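Local structure of mercuric reductase (Metallosphaera sedula, 4YWO) at the interface of chains A and B. The protein reduces mercuric ion, Hg(II), to elemental mercury as an FAD-containing homodimeric flavoenzyme, probably with NADPH as the electron donor. Coordinates in Å, arbitrary orientation; residue numbers count along the deposited sequence, not the author numbering. Chains: chain A/B, Mercuric reductase.

The interface of chains A and B. Residues chain A 70-71, 74, 77-78, 82; chain B 70, 74, 77-78, 82.
The two alanines A:Ala74 and B:Ala74 meet where the C-terminal parts of the two 58-78 helices, one from each subunit, cross at the two-fold axis of the dimer. The CA of A:Ala74 is 4.0 Å from the methyl CB of B:Ala74, so the backbones approach closely here. Each alanine methyl also meets a valine of the other helix, with A:Ala74 CB 3.7 Å from B:Val77 CG1.

B:Val77 is the knob of this packing, and its two methyls go separate ways. CG1 stands anti to the backbone N (chi1 166°) and sits over the middle of the A:Tyr71 ring, 3.7 Å from atom CE2. This is a CH-pi contact: the methyl stands over the face of the ring, not at its edge. The ring edge instead has the carbonyl O of A:Val82, of its own chain, lying in plane. CG2 of B:Val77 turns to A:Ile70 and lies 4.0 Å from its CG1. That CG1 takes the crowded position between backbone N and carbonyl carbon (chi1 62°). The valine and isoleucine side chains cross obliquely. One valine is thus held by a ring face, an alanine methyl and an isoleucine branch. The two-fold repeats the arrangement with A:Val77 against B:Ala74 and B:Ile70.

Farther out, the threonines at the helix ends face each other through methyls, with A:Thr78 CG2 4.2 Å from B:Thr78 CG2. CG1 of A:Val82 flanks this pair, 4.3 Å from B:Thr78 CG2. A chi1 of 61° turns each threonine hydroxyl back to its own helix and CG2 to the partner. A:Thr78 OG1 donates a 2.7 Å hydrogen bond to the carbonyl O of A:Ala74, from above the carbonyl plane, and B:Thr78 does the same.

The patch thus joins the subunits of the homodimer by apolar packing. Its helix begins at Cys58 of the redox-active disulfide Cys53-Cys58, so the contact may help steady that cysteine.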
ATOM      1  N   ILE A  70      -5.888 -13.170 -10.871  1.00 13.41           N
ATOM      2  CA  ILE A  70      -7.154 -12.656 -11.452  1.00 14.92           C
ATOM      3  C   ILE A  70      -8.026 -13.832 -11.905  1.00 16.08           C
ATOM      4  O   ILE A  70      -9.221 -13.795 -11.778  1.00 14.65           O
ATOM      5  CB  ILE A  70      -6.967 -11.634 -12.568  1.00 14.67           C
ATOM      6  CG1 ILE A  70      -6.226 -12.186 -13.776  1.00 15.30           C
ATOM      7  CG2 ILE A  70      -6.222 -10.408 -12.023  1.00 15.20           C
ATOM      8  CD1 ILE A  70      -6.008 -11.223 -14.900  1.00 16.87           C
ATOM      9  N   TYR A  71      -7.385 -14.897 -12.370  1.00 13.82           N
ATOM     10  CA  TYR A  71      -8.196 -16.083 -12.737  1.00 14.29           C
ATOM     11  C   TYR A  71      -8.745 -16.749 -11.529  1.00 14.62           C
ATOM     12  O   TYR A  71      -9.932 -17.286 -11.594  1.00 14.83           O
ATOM     13  CB  TYR A  71      -7.408 -17.113 -13.633  1.00 14.24           C
ATOM     14  CG  TYR A  71      -7.376 -16.770 -15.060  1.00 13.89           C
ATOM     15  CD1 TYR A  71      -6.530 -15.812 -15.579  1.00 15.40           C
ATOM     16  CD2 TYR A  71      -8.197 -17.438 -15.989  1.00 16.37           C
ATOM     17  CE1 TYR A  71      -6.536 -15.442 -16.910  1.00 15.89           C
ATOM     18  CE2 TYR A  71      -8.171 -17.075 -17.312  1.00 15.95           C
ATOM     19  CZ  TYR A  71      -7.415 -16.131 -17.802  1.00 18.12           C
ATOM     20  OH  TYR A  71      -7.385 -15.735 -19.129  1.00 21.23           O
ATOM     21  N   ALA A  74     -11.717 -14.778 -10.501  1.00 16.73           N
ATOM     22  CA  ALA A  74     -12.799 -15.094 -11.465  1.00 19.34           C
ATOM     23  C   ALA A  74     -13.478 -16.440 -11.183  1.00 21.80           C
ATOM     24  O   ALA A  74     -14.752 -16.529 -11.285  1.00 20.28           O
ATOM     25  CB  ALA A  74     -12.323 -15.002 -12.881  1.00 18.73           C
ATOM     26  N   VAL A  77     -15.748 -16.042  -7.986  1.00 20.67           N
ATOM     27  CA  VAL A  77     -16.937 -15.233  -8.199  1.00 20.33           C
ATOM     28  C   VAL A  77     -17.936 -16.020  -9.040  1.00 24.81           C
ATOM     29  O   VAL A  77     -19.143 -15.964  -8.763  1.00 27.08           O
ATOM     30  CB  VAL A  77     -16.584 -13.895  -8.916  1.00 22.79           C
ATOM     31  CG1 VAL A  77     -17.787 -13.184  -9.441  1.00 23.82           C
ATOM     32  CG2 VAL A  77     -15.771 -13.010  -7.905  1.00 22.64           C
ATOM     33  N   THR A  78     -17.460 -16.701 -10.061  1.00 22.03           N
ATOM     34  CA  THR A  78     -18.377 -17.312 -11.085  1.00 22.95           C
ATOM     35  C   THR A  78     -18.650 -18.752 -10.759  1.00 25.56           C
ATOM     36  O   THR A  78     -19.659 -19.303 -11.245  1.00 31.61           O
ATOM     37  CB  THR A  78     -17.819 -17.246 -12.526  1.00 26.17           C
ATOM     38  OG1 THR A  78     -16.581 -17.977 -12.555  1.00 24.40           O
ATOM     39  CG2 THR A  78     -17.590 -15.921 -13.040  1.00 28.23           C
ATOM     40  N   VAL A  82     -12.291 -21.783 -14.791  1.00 25.40           N
ATOM     41  CA  VAL A  82     -11.479 -21.108 -15.732  1.00 24.90           C
ATOM     42  C   VAL A  82     -10.052 -20.885 -15.116  1.00 23.06           C
ATOM     43  O   VAL A  82      -9.949 -20.380 -14.046  1.00 20.35           O
ATOM     44  CB  VAL A  82     -12.162 -19.834 -16.093  1.00 29.54           C
ATOM     45  CG1 VAL A  82     -12.370 -18.956 -14.839  1.00 31.30           C
ATOM     46  CG2 VAL A  82     -11.432 -19.110 -17.150  1.00 34.03           C
TER
ATOM     47  N   ILE B  70     -14.745  -6.995  -7.743  1.00 13.41           N
ATOM     48  CA  ILE B  70     -14.409  -8.419  -8.001  1.00 14.92           C
ATOM     49  C   ILE B  70     -15.291  -8.958  -9.131  1.00 16.08           C
ATOM     50  O   ILE B  70     -14.851  -9.733  -9.938  1.00 14.65           O
ATOM     51  CB  ILE B  70     -14.466  -9.314  -6.768  1.00 14.67           C
ATOM     52  CG1 ILE B  70     -15.849  -9.389  -6.139  1.00 15.30           C
ATOM     53  CG2 ILE B  70     -13.452  -8.822  -5.726  1.00 15.20           C
ATOM     54  CD1 ILE B  70     -15.962 -10.250  -4.920  1.00 16.87           C
ATOM     55  N   ALA B  74     -14.020 -10.377 -12.717  1.00 16.73           N
ATOM     56  CA  ALA B  74     -14.570 -11.656 -13.226  1.00 19.34           C
ATOM     57  C   ALA B  74     -15.148 -11.538 -14.642  1.00 21.80           C
ATOM     58  O   ALA B  74     -14.924 -12.475 -15.486  1.00 20.28           O
ATOM     59  CB  ALA B  74     -15.560 -12.251 -12.273  1.00 18.73           C
ATOM     60  N   VAL B  77     -12.154 -11.228 -17.185  1.00 20.67           N
ATOM     61  CA  VAL B  77     -11.391 -12.454 -17.357  1.00 20.33           C
ATOM     62  C   VAL B  77     -12.217 -13.451 -18.163  1.00 24.81           C
ATOM     63  O   VAL B  77     -11.662 -14.144 -19.028  1.00 27.08           O
ATOM     64  CB  VAL B  77     -11.012 -13.076 -15.980  1.00 22.79           C
ATOM     65  CG1 VAL B  77     -10.518 -14.480 -16.094  1.00 23.82           C
ATOM     66  CG2 VAL B  77      -9.954 -12.133 -15.303  1.00 22.64           C
ATOM     67  N   THR B  78     -13.495 -13.554 -17.865  1.00 22.03           N
ATOM     68  CA  THR B  78     -14.339 -14.664 -18.429  1.00 22.95           C
ATOM     69  C   THR B  78     -15.068 -14.203 -19.658  1.00 25.56           C
ATOM     70  O   THR B  78     -15.493 -15.054 -20.467  1.00 31.61           O
ATOM     71  CB  THR B  78     -15.387 -15.208 -17.430  1.00 26.17           C
ATOM     72  OG1 THR B  78     -16.265 -14.126 -17.077  1.00 24.40           O
ATOM     73  CG2 THR B  78     -14.850 -15.785 -16.225  1.00 28.23           C
ATOM     74  N   VAL B  82     -21.600 -11.341 -15.784  1.00 25.40           N
ATOM     75  CA  VAL B  82     -21.963 -11.577 -14.437  1.00 24.90           C
ATOM     76  C   VAL B  82     -21.800 -10.246 -13.619  1.00 23.06           C
ATOM     77  O   VAL B  82     -20.776  -9.649 -13.672  1.00 20.35           O
ATOM     78  CB  VAL B  82     -21.109 -12.684 -13.922  1.00 29.54           C
ATOM     79  CG1 VAL B  82     -19.615 -12.304 -14.015  1.00 31.30           C
ATOM     80  CG2 VAL B  82     -21.489 -13.066 -12.550  1.00 34.03           C
TER